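Local coordinates for protein involved in catabolism of external DNA (PDB 2OO3) that probably methylates N6 of an adenine in 23S ribosomal RNA, with S-adenosyl-L-methionine as the methyl donor, at residues 31-36 with 158-163; 36-41 with 152-157; 219-224 with 271-276. All blocks are in the same frame, centred on the assembly; numbering follows the deposited sequence.

Contact 1: residues 31-36 with 158-163; sequences THKDKP and EKRGLI
The carbonyl oxygen of Lys35 is gripped by two arginines: Arg160 NH1 donates to Lys35 O at 2.9 Å, and Arg111, from a loop outside both segments, adds a second hydrogen bond. Lys35 O lies in the guanidinium plane of Arg160, at its edge, yet the donor stands above the carbonyl plane and the N-H...O angle is a bent 133°. The arginine chain leaves the backbone with CG anti to the carbonyl carbon and bends once, at chi3 (71°), which sets NE. One face of the guanidinium is covered by Lys33, whose CB sits toward the rim, 3.6 Å from Arg160 NH1; the lysine chain passes slantwise over the arginine, its CD near NE. Lys33 NZ lies 5.0 Å from Arg160 NE, not in contact, so the two positive groups may repel mildly. Closer to the backbone, Arg160 CD packs 3.6 Å from Pro36 O, while Pro36 CB meets Glu158 CG at 3.8 Å. A water donates to both Pro36 O and Glu158 O, the latter at 2.6 Å, and so ties the loop backbones together; the carboxylate of Glu158 itself pairs with Arg115. This surface contact joins the loop between helix 14-30 and strand 38-41 to the entry of strand 161-165, and Arg160 NH2 reaches back to Leu30 O at the end of that helix.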
loop_
_atom_site.group_PDB
_atom_site.type_symbol
_atom_site.label_atom_id
_atom_site.label_comp_id
_atom_site.label_asym_id
_atom_site.label_seq_id
_atom_site.Cartn_x
_atom_site.Cartn_y
_atom_site.Cartn_z
ATOM N N THR A 31 12.119 6.196 -7.618
ATOM C CA THR A 31 13.562 6.169 -7.401
ATOM C C THR A 31 14.350 6.280 -8.736
ATOM O O THR A 31 15.597 6.279 -8.735
ATOM C CB THR A 31 13.997 4.915 -6.603
ATOM O OG1 THR A 31 13.505 3.745 -7.271
ATOM C CG2 THR A 31 13.424 4.961 -5.141
ATOM N N HIS A 32 13.659 6.403 -9.867
ATOM C CA HIS A 32 14.386 6.693 -11.114
ATOM C C HIS A 32 15.023 8.066 -11.108
ATOM O O HIS A 32 16.056 8.272 -11.752
ATOM C CB HIS A 32 13.502 6.611 -12.334
ATOM C CG HIS A 32 13.323 5.220 -12.824
ATOM N ND1 HIS A 32 14.273 4.583 -13.587
ATOM C CD2 HIS A 32 12.320 4.330 -12.639
ATOM C CE1 HIS A 32 13.854 3.359 -13.872
ATOM N NE2 HIS A 32 12.670 3.182 -13.313
ATOM N N LYS A 33 14.400 8.996 -10.393
ATOM C CA LYS A 33 14.923 10.342 -10.281
ATOM C C LYS A 33 15.924 10.412 -9.156
ATOM O O LYS A 33 15.602 10.060 -8.010
ATOM C CB LYS A 33 13.809 11.352 -10.000
ATOM C CG LYS A 33 14.298 12.799 -10.166
ATOM C CD LYS A 33 13.138 13.771 -10.282
ATOM C CE LYS A 33 13.582 15.048 -10.951
ATOM N NZ LYS A 33 14.240 15.912 -9.967
ATOM N N ASP A 34 17.112 10.920 -9.491
ATOM C CA ASP A 34 18.204 11.099 -8.547
ATOM C C ASP A 34 18.069 12.437 -7.810
ATOM O O ASP A 34 18.961 13.321 -7.869
ATOM C CB ASP A 34 19.566 11.002 -9.258
ATOM C CG ASP A 34 20.713 10.865 -8.290
ATOM O OD1 ASP A 34 20.490 10.332 -7.176
ATOM O OD2 ASP A 34 21.840 11.286 -8.621
ATOM N N LYS A 35 16.950 12.594 -7.134
ATOM C CA LYS A 35 16.721 13.691 -6.210
ATOM C C LYS A 35 15.994 13.027 -5.040
ATOM O O LYS A 35 15.234 12.082 -5.279
ATOM C CB LYS A 35 15.808 14.773 -6.824
ATOM C CG LYS A 35 16.464 15.649 -7.900
ATOM C CD LYS A 35 17.495 16.605 -7.353
ATOM C CE LYS A 35 18.213 17.359 -8.508
ATOM N NZ LYS A 35 17.519 18.605 -9.052
ATOM N N PRO A 36 16.234 13.502 -3.801
ATOM C CA PRO A 36 15.641 12.895 -2.615
ATOM C C PRO A 36 14.141 12.891 -2.688
ATOM O O PRO A 36 13.523 13.783 -3.282
ATOM C CB PRO A 36 16.100 13.800 -1.461
ATOM C CG PRO A 36 16.731 14.957 -2.089
ATOM C CD PRO A 36 17.135 14.619 -3.450
ATOM N N GLU A 158 12.059 18.302 0.448
ATOM C CA GLU A 158 12.472 17.549 -0.747
ATOM C C GLU A 158 11.676 17.939 -2.002
ATOM O O GLU A 158 12.136 17.739 -3.149
ATOM C CB GLU A 158 12.310 16.035 -0.501
ATOM C CG GLU A 158 13.274 15.422 0.502
ATOM C CD GLU A 158 12.772 15.465 1.963
ATOM O OE1 GLU A 158 11.758 16.102 2.270
ATOM O OE2 GLU A 158 13.418 14.852 2.816
ATOM N N LYS A 159 10.465 18.441 -1.783
ATOM C CA LYS A 159 9.541 18.816 -2.863
ATOM C C LYS A 159 9.067 17.663 -3.735
ATOM O O LYS A 159 8.468 17.890 -4.781
ATOM C CB LYS A 159 10.148 19.921 -3.754
ATOM C CG LYS A 159 9.715 21.302 -3.350
ATOM C CD LYS A 159 10.590 21.864 -2.303
ATOM C CE LYS A 159 10.589 23.398 -2.383
ATOM N NZ LYS A 159 12.011 23.861 -2.514
ATOM N N ARG A 160 9.360 16.439 -3.302
ATOM C CA ARG A 160 9.017 15.216 -4.012
ATOM C C ARG A 160 8.558 14.302 -2.904
ATOM O O ARG A 160 9.290 14.118 -1.924
ATOM C CB ARG A 160 10.269 14.561 -4.589
ATOM C CG ARG A 160 10.916 15.230 -5.756
ATOM C CD ARG A 160 11.890 14.238 -6.412
ATOM N NE ARG A 160 11.180 13.160 -7.104
ATOM C CZ ARG A 160 11.570 11.882 -7.162
ATOM N NH1 ARG A 160 12.678 11.464 -6.533
ATOM N NH2 ARG A 160 10.846 11.009 -7.860
ATOM N N GLY A 161 7.387 13.691 -3.056
ATOM C CA GLY A 161 6.847 12.845 -1.980
ATOM C C GLY A 161 5.998 11.694 -2.468
ATOM O O GLY A 161 5.237 11.835 -3.435
ATOM N N LEU A 162 6.148 10.549 -1.789
ATOM C CA LEU A 162 5.191 9.443 -1.865
ATOM C C LEU A 162 4.486 9.309 -0.497
ATOM O O LEU A 162 5.126 9.129 0.554
ATOM C CB LEU A 162 5.907 8.159 -2.264
ATOM C CG LEU A 162 5.073 6.874 -2.134
ATOM C CD1 LEU A 162 3.758 6.989 -2.925
ATOM C CD2 LEU A 162 5.919 5.666 -2.564
ATOM N N ILE A 163 3.164 9.460 -0.501
ATOM C CA ILE A 163 2.388 9.413 0.729
ATOM C C ILE A 163 1.542 8.139 0.627
ATOM O O ILE A 163 0.689 8.022 -0.246
ATOM C CB ILE A 163 1.521 10.687 0.905
ATOM C CG1 ILE A 163 2.401 11.974 0.944
ATOM C CG2 ILE A 163 0.785 10.634 2.222
ATOM C CD1 ILE A 163 2.508 12.714 -0.423
HETATM O O HOH W 1 14.140 16.378 -4.081
#

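Contact 2: residues 36-41 with 152-157; sequences PLFYLE and ALLPPP
Phe38 and Pro156 meet most closely in this contact, the proline's CB lying 3.6 Å from Phe38 CD2. The pyrrolidine ring is a bump that fills the angle between the phenylalanine's CB and its ring: Pro156 CB and CG both touch Phe38 CB, CG and CD2, approaching the aromatic group obliquely. With CG anti to the backbone N (chi1 -178°), Phe38 CG is set 3.7 Å from Pro156 CB, and the ring beyond fits into a hollow walled by Pro156, Leu154 and Leu153. At the rim of that ring, near its plane, Leu154 CD2 comes within 4.0 Å of CE2; Leu153 adds its CB, 4.2 Å from CZ, and its carbonyl oxygen, which approaches CE2 obliquely. Both segments belong to a Rossmann-like methyltransferase fold, in which helix 146-153 follows strand 139-142 and the residues around Leu153 to Pro156 pack over one side of the central parallel strands. Strand 38-41 sends Phe38 and Leu40 toward this covering layer, whereas Tyr39 leaves by the other side to pack on helix 14-30. Two residues on from Phe38, the second bump is a methyl: Leu40 CD1 meets Leu153 CD1 at 3.9 Å, the two side chains crossing at about a right angle. Leu40's side chain lies about 6 Å from Gly146, predicted to bind S-adenosyl-L-methionine, so the packing probably borders the cofactor site. A cis peptide bond precedes Pro155, whose CB points away from the strand, while that of Pro156 points toward it. Around this buried patch Tyr117 touches both Phe38 and Leu153, and Ile163 both Leu40 and Leu154.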
loop_
_atom_site.group_PDB
_atom_site.type_symbol
_atom_site.label_atom_id
_atom_site.label_comp_id
_atom_site.label_asym_id
_atom_site.label_seq_id
_atom_site.Cartn_x
_atom_site.Cartn_y
_atom_site.Cartn_z
ATOM N N PRO A 36 16.234 13.502 -3.801
ATOM C CA PRO A 36 15.641 12.895 -2.615
ATOM C C PRO A 36 14.141 12.891 -2.688
ATOM O O PRO A 36 13.523 13.783 -3.282
ATOM C CB PRO A 36 16.100 13.800 -1.461
ATOM C CG PRO A 36 16.731 14.957 -2.089
ATOM C CD PRO A 36 17.135 14.619 -3.450
ATOM N N LEU A 37 13.583 11.848 -2.099
ATOM C CA LEU A 37 12.160 11.620 -2.004
ATOM C C LEU A 37 11.802 11.609 -0.529
ATOM O O LEU A 37 12.515 11.001 0.306
ATOM C CB LEU A 37 11.811 10.260 -2.679
ATOM C CG LEU A 37 10.371 9.726 -2.631
ATOM C CD1 LEU A 37 9.414 10.568 -3.486
ATOM C CD2 LEU A 37 10.297 8.260 -3.086
ATOM N N PHE A 38 10.723 12.307 -0.184
ATOM C CA PHE A 38 10.095 12.136 1.123
ATOM C C PHE A 38 9.091 10.965 1.041
ATOM O O PHE A 38 8.200 10.963 0.175
ATOM C CB PHE A 38 9.337 13.423 1.481
ATOM C CG PHE A 38 8.684 13.399 2.828
ATOM C CD1 PHE A 38 9.412 13.055 3.959
ATOM C CD2 PHE A 38 7.356 13.762 2.974
ATOM C CE1 PHE A 38 8.843 13.054 5.207
ATOM C CE2 PHE A 38 6.754 13.754 4.261
ATOM C CZ PHE A 38 7.495 13.387 5.362
ATOM N N TYR A 39 9.224 9.991 1.934
ATOM C CA TYR A 39 8.293 8.876 1.956
ATOM C C TYR A 39 7.556 8.947 3.291
ATOM O O TYR A 39 8.172 8.861 4.345
ATOM C CB TYR A 39 9.040 7.541 1.807
ATOM C CG TYR A 39 8.144 6.344 1.994
ATOM C CD1 TYR A 39 7.313 5.900 0.941
ATOM C CD2 TYR A 39 8.104 5.652 3.207
ATOM C CE1 TYR A 39 6.476 4.803 1.102
ATOM C CE2 TYR A 39 7.259 4.519 3.375
ATOM C CZ TYR A 39 6.456 4.124 2.319
ATOM O OH TYR A 39 5.621 3.035 2.429
ATOM N N LEU A 40 6.245 9.133 3.224
ATOM C CA LEU A 40 5.409 9.252 4.432
ATOM C C LEU A 40 4.371 8.127 4.531
ATOM O O LEU A 40 3.553 7.949 3.602
ATOM C CB LEU A 40 4.711 10.636 4.448
ATOM C CG LEU A 40 3.617 10.871 5.495
ATOM C CD1 LEU A 40 4.225 10.801 6.898
ATOM C CD2 LEU A 40 3.021 12.217 5.252
ATOM N N GLU A 41 4.399 7.375 5.641
ATOM C CA GLU A 41 3.329 6.442 5.950
ATOM C C GLU A 41 2.510 6.928 7.104
ATOM O O GLU A 41 3.046 7.237 8.168
ATOM C CB GLU A 41 3.850 5.042 6.275
ATOM C CG GLU A 41 4.277 4.233 5.081
ATOM C CD GLU A 41 4.758 2.843 5.501
ATOM O OE1 GLU A 41 5.586 2.221 4.801
ATOM O OE2 GLU A 41 4.302 2.394 6.566
ATOM N N ALA A 152 1.000 18.807 8.769
ATOM C CA ALA A 152 2.233 19.411 9.286
ATOM C C ALA A 152 3.463 19.197 8.407
ATOM O O ALA A 152 4.405 20.019 8.439
ATOM C CB ALA A 152 2.521 18.882 10.690
ATOM N N LEU A 153 3.467 18.092 7.649
ATOM C CA LEU A 153 4.674 17.599 6.987
ATOM C C LEU A 153 4.730 17.886 5.502
ATOM O O LEU A 153 5.745 17.605 4.876
ATOM C CB LEU A 153 4.835 16.082 7.194
ATOM C CG LEU A 153 4.960 15.615 8.652
ATOM C CD1 LEU A 153 5.028 14.125 8.708
ATOM C CD2 LEU A 153 6.188 16.218 9.317
ATOM N N LEU A 154 3.652 18.445 4.940
ATOM C CA LEU A 154 3.574 18.682 3.498
ATOM C C LEU A 154 3.317 20.177 3.237
ATOM O O LEU A 154 2.635 20.827 4.051
ATOM C CB LEU A 154 2.490 17.799 2.864
ATOM C CG LEU A 154 2.598 16.276 3.040
ATOM C CD1 LEU A 154 1.396 15.577 2.427
ATOM C CD2 LEU A 154 3.876 15.723 2.393
ATOM N N PRO A 155 3.928 20.751 2.173
ATOM C CA PRO A 155 4.897 20.149 1.256
ATOM C C PRO A 155 6.248 19.929 1.938
ATOM O O PRO A 155 6.645 20.743 2.778
ATOM C CB PRO A 155 5.037 21.196 0.148
ATOM C CG PRO A 155 4.708 22.511 0.829
ATOM C CD PRO A 155 3.684 22.177 1.867
ATOM N N PRO A 156 6.947 18.831 1.598
ATOM C CA PRO A 156 8.213 18.542 2.259
ATOM C C PRO A 156 9.329 19.348 1.608
ATOM O O PRO A 156 9.204 19.707 0.431
ATOM C CB PRO A 156 8.427 17.041 1.979
ATOM C CG PRO A 156 7.718 16.789 0.696
ATOM C CD PRO A 156 6.603 17.821 0.574
ATOM N N PRO A 157 10.433 19.606 2.355
ATOM C CA PRO A 157 11.590 20.311 1.775
ATOM C C PRO A 157 12.138 19.636 0.532
ATOM O O PRO A 157 12.610 20.327 -0.353
ATOM C CB PRO A 157 12.636 20.308 2.915
ATOM C CG PRO A 157 12.143 19.248 3.910
ATOM C CD PRO A 157 10.647 19.238 3.769
#

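Contact 3: residues 219-224 with 271-276; sequences KSVRIE and YMIESG. With SO4 (sulfate ion), chain C.
Arg222 and Glu274 cross obliquely on one face of an antiparallel strand pair, their guanidinium and carboxylate planes turned 58° apart. The arginine comes side-on, with NE and NH2 both directed at one oxygen: Arg222 NH2 lies 2.7 Å from Glu274 OE1 in a nearly straight bond, and NE makes a longer, more bent one at 3.2 Å. OE1 lies in the guanidinium plane, but both nitrogens reach it from the same side, above the carboxylate plane. At another edge NH1 forms a salt bridge with Glu224 OE2, 2.9 Å away, so one cation is held between two acids; Tyr198 also bonds to Glu224 OE2. Those in-plane partners probably fix the rotation of the flat group, and Met272 covers one face of it, CE standing over its centre, 3.2 Å from Arg222 CZ, a tight contact. Bends at chi2 (89°) and chi3 bring the methionine's SD and CE over the arginine, while its CG runs beside Glu224 CB, the two side chains pointing the same way. The pairing joins strand 220-226 to strand 270-275, the outermost strand at this end of the central sheet, in the antiparallel part that follows the parallel Rossmann-like core. Arg222 and Glu274 form a hydrogen-bonded pair, Arg222 N donating to Glu274 O at 2.8 Å. On the opposite face Val221 and Ile273 lie side by side, their CG2 methyls 3.7 Å apart. Near the strand ends, Gly276 N donates to Ser220 O, and a water bridges Ser220 OG and Glu274 O.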
loop_
_atom_site.group_PDB
_atom_site.type_symbol
_atom_site.label_atom_id
_atom_site.label_comp_id
_atom_site.label_asym_id
_atom_site.label_seq_id
_atom_site.Cartn_x
_atom_site.Cartn_y
_atom_site.Cartn_z
ATOM N N LYS A 219 -6.384 13.672 -11.921
ATOM C CA LYS A 219 -5.184 12.947 -12.375
ATOM C C LYS A 219 -5.054 11.766 -11.423
ATOM O O LYS A 219 -4.238 11.790 -10.474
ATOM C CB LYS A 219 -3.916 13.803 -12.301
ATOM C CG LYS A 219 -3.872 14.998 -13.262
ATOM C CD LYS A 219 -2.467 15.625 -13.232
ATOM C CE LYS A 219 -2.525 17.125 -13.111
ATOM N NZ LYS A 219 -2.795 17.573 -11.714
ATOM N N SER A 220 -5.878 10.751 -11.649
ATOM C CA SER A 220 -6.061 9.701 -10.641
ATOM C C SER A 220 -6.238 8.350 -11.324
ATOM O O SER A 220 -6.630 8.280 -12.505
ATOM C CB SER A 220 -7.321 10.025 -9.827
ATOM O OG SER A 220 -8.478 9.922 -10.659
ATOM N N VAL A 221 -5.921 7.279 -10.611
ATOM C CA VAL A 221 -6.296 5.953 -11.060
ATOM C C VAL A 221 -6.847 5.195 -9.860
ATOM O O VAL A 221 -6.367 5.357 -8.711
ATOM C CB VAL A 221 -5.148 5.210 -11.836
ATOM C CG1 VAL A 221 -3.919 4.935 -10.935
ATOM C CG2 VAL A 221 -5.650 3.895 -12.404
ATOM N N ARG A 222 -7.892 4.418 -10.112
ATOM C CA ARG A 222 -8.468 3.570 -9.093
ATOM C C ARG A 222 -8.259 2.141 -9.552
ATOM O O ARG A 222 -8.524 1.838 -10.717
ATOM C CB ARG A 222 -9.963 3.881 -8.966
ATOM C CG ARG A 222 -10.745 2.679 -8.494
ATOM C CD ARG A 222 -12.063 3.041 -7.904
ATOM N NE ARG A 222 -13.095 3.315 -8.877
ATOM C CZ ARG A 222 -14.312 2.742 -8.866
ATOM N NH1 ARG A 222 -14.659 1.827 -7.953
ATOM N NH2 ARG A 222 -15.198 3.090 -9.782
ATOM N N ILE A 223 -7.722 1.283 -8.680
ATOM C CA ILE A 223 -7.583 -0.127 -8.990
ATOM C C ILE A 223 -8.317 -0.950 -7.920
ATOM O O ILE A 223 -8.353 -0.565 -6.741
ATOM C CB ILE A 223 -6.098 -0.522 -9.124
ATOM C CG1 ILE A 223 -5.385 -0.397 -7.771
ATOM C CG2 ILE A 223 -5.422 0.371 -10.199
ATOM C CD1 ILE A 223 -3.943 -1.011 -7.751
ATOM N N GLU A 224 -8.973 -2.039 -8.327
ATOM C CA GLU A 224 -9.679 -2.864 -7.352
ATOM C C GLU A 224 -9.507 -4.317 -7.727
ATOM O O GLU A 224 -9.310 -4.631 -8.888
ATOM C CB GLU A 224 -11.177 -2.522 -7.267
ATOM C CG GLU A 224 -11.450 -1.118 -6.783
ATOM C CD GLU A 224 -12.929 -0.843 -6.496
ATOM O OE1 GLU A 224 -13.777 -1.734 -6.774
ATOM O OE2 GLU A 224 -13.224 0.268 -6.016
ATOM N N TYR A 271 -11.040 -7.869 -11.460
ATOM C CA TYR A 271 -10.335 -6.637 -11.121
ATOM C C TYR A 271 -10.921 -5.553 -12.016
ATOM O O TYR A 271 -11.588 -5.837 -13.040
ATOM C CB TYR A 271 -8.800 -6.783 -11.354
ATOM C CG TYR A 271 -8.396 -6.762 -12.820
ATOM C CD1 TYR A 271 -8.139 -5.553 -13.472
ATOM C CD2 TYR A 271 -8.275 -7.953 -13.558
ATOM C CE1 TYR A 271 -7.785 -5.515 -14.829
ATOM C CE2 TYR A 271 -7.917 -7.930 -14.930
ATOM C CZ TYR A 271 -7.677 -6.711 -15.544
ATOM O OH TYR A 271 -7.332 -6.660 -16.885
ATOM N N MET A 272 -10.658 -4.308 -11.648
ATOM C CA MET A 272 -10.940 -3.187 -12.513
ATOM C C MET A 272 -9.891 -2.098 -12.303
ATOM O O MET A 272 -9.209 -2.042 -11.269
ATOM C CB MET A 272 -12.336 -2.635 -12.218
ATOM C CG MET A 272 -12.481 -1.992 -10.829
ATOM S SD MET A 272 -12.095 -0.209 -10.758
ATOM C CE MET A 272 -13.729 0.442 -11.044
ATOM N N ILE A 273 -9.773 -1.238 -13.298
ATOM C CA ILE A 273 -8.851 -0.126 -13.308
ATOM C C ILE A 273 -9.664 0.986 -13.961
ATOM O O ILE A 273 -10.279 0.768 -15.027
ATOM C CB ILE A 273 -7.621 -0.384 -14.197
ATOM C CG1 ILE A 273 -6.828 -1.589 -13.719
ATOM C CG2 ILE A 273 -6.667 0.831 -14.199
ATOM C CD1 ILE A 273 -5.801 -1.988 -14.731
ATOM N N GLU A 274 -9.708 2.142 -13.313
ATOM C CA GLU A 274 -10.433 3.281 -13.841
ATOM C C GLU A 274 -9.600 4.527 -13.625
ATOM O O GLU A 274 -9.196 4.828 -12.506
ATOM C CB GLU A 274 -11.752 3.401 -13.098
ATOM C CG GLU A 274 -12.480 4.704 -13.208
ATOM C CD GLU A 274 -13.877 4.569 -12.621
ATOM O OE1 GLU A 274 -14.072 4.929 -11.437
ATOM O OE2 GLU A 274 -14.748 4.019 -13.332
ATOM N N SER A 275 -9.345 5.264 -14.693
ATOM C CA SER A 275 -8.564 6.457 -14.533
ATOM C C SER A 275 -9.437 7.699 -14.624
ATOM O O SER A 275 -10.509 7.706 -15.272
ATOM C CB SER A 275 -7.476 6.477 -15.575
ATOM O OG SER A 275 -8.081 6.471 -16.853
ATOM N N GLY A 276 -8.974 8.760 -13.972
ATOM C CA GLY A 276 -9.696 10.023 -13.966
ATOM C C GLY A 276 -9.740 10.682 -15.323
ATOM O O GLY A 276 -9.104 10.224 -16.286
HETATM S S SO4 C . -6.625 18.356 -11.283
HETATM O O1 SO4 C . -5.652 17.277 -11.163
HETATM O O2 SO4 C . -6.578 19.161 -10.062
HETATM O O3 SO4 C . -6.261 19.179 -12.435
HETATM O O4 SO4 C . -7.981 17.841 -11.435
HETATM O O HOH W 2 -9.677 7.403 -10.836
#

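The three contacts sample one mixed sheet at two well-separated places. Contacts 1 and 2 are neighbours, their centres about 9 Å apart: they share Pro36, and their strands 38-41 and 161-165 lie side by side, with Phe38 N and O probably hydrogen-bonded to Arg160 O and Leu162 N. Along the chain, the residues joined by contact 2 fall within the span that contact 1 closes. Contact 3 follows later in the sequence, its centre about 23 Å from that of contact 1 and 24 Å from that of contact 2. Contact 2 packs against the parallel Rossmann-like part, contact 1 joins loops leading into two of its strands, and contact 3 pairs strands at the antiparallel end.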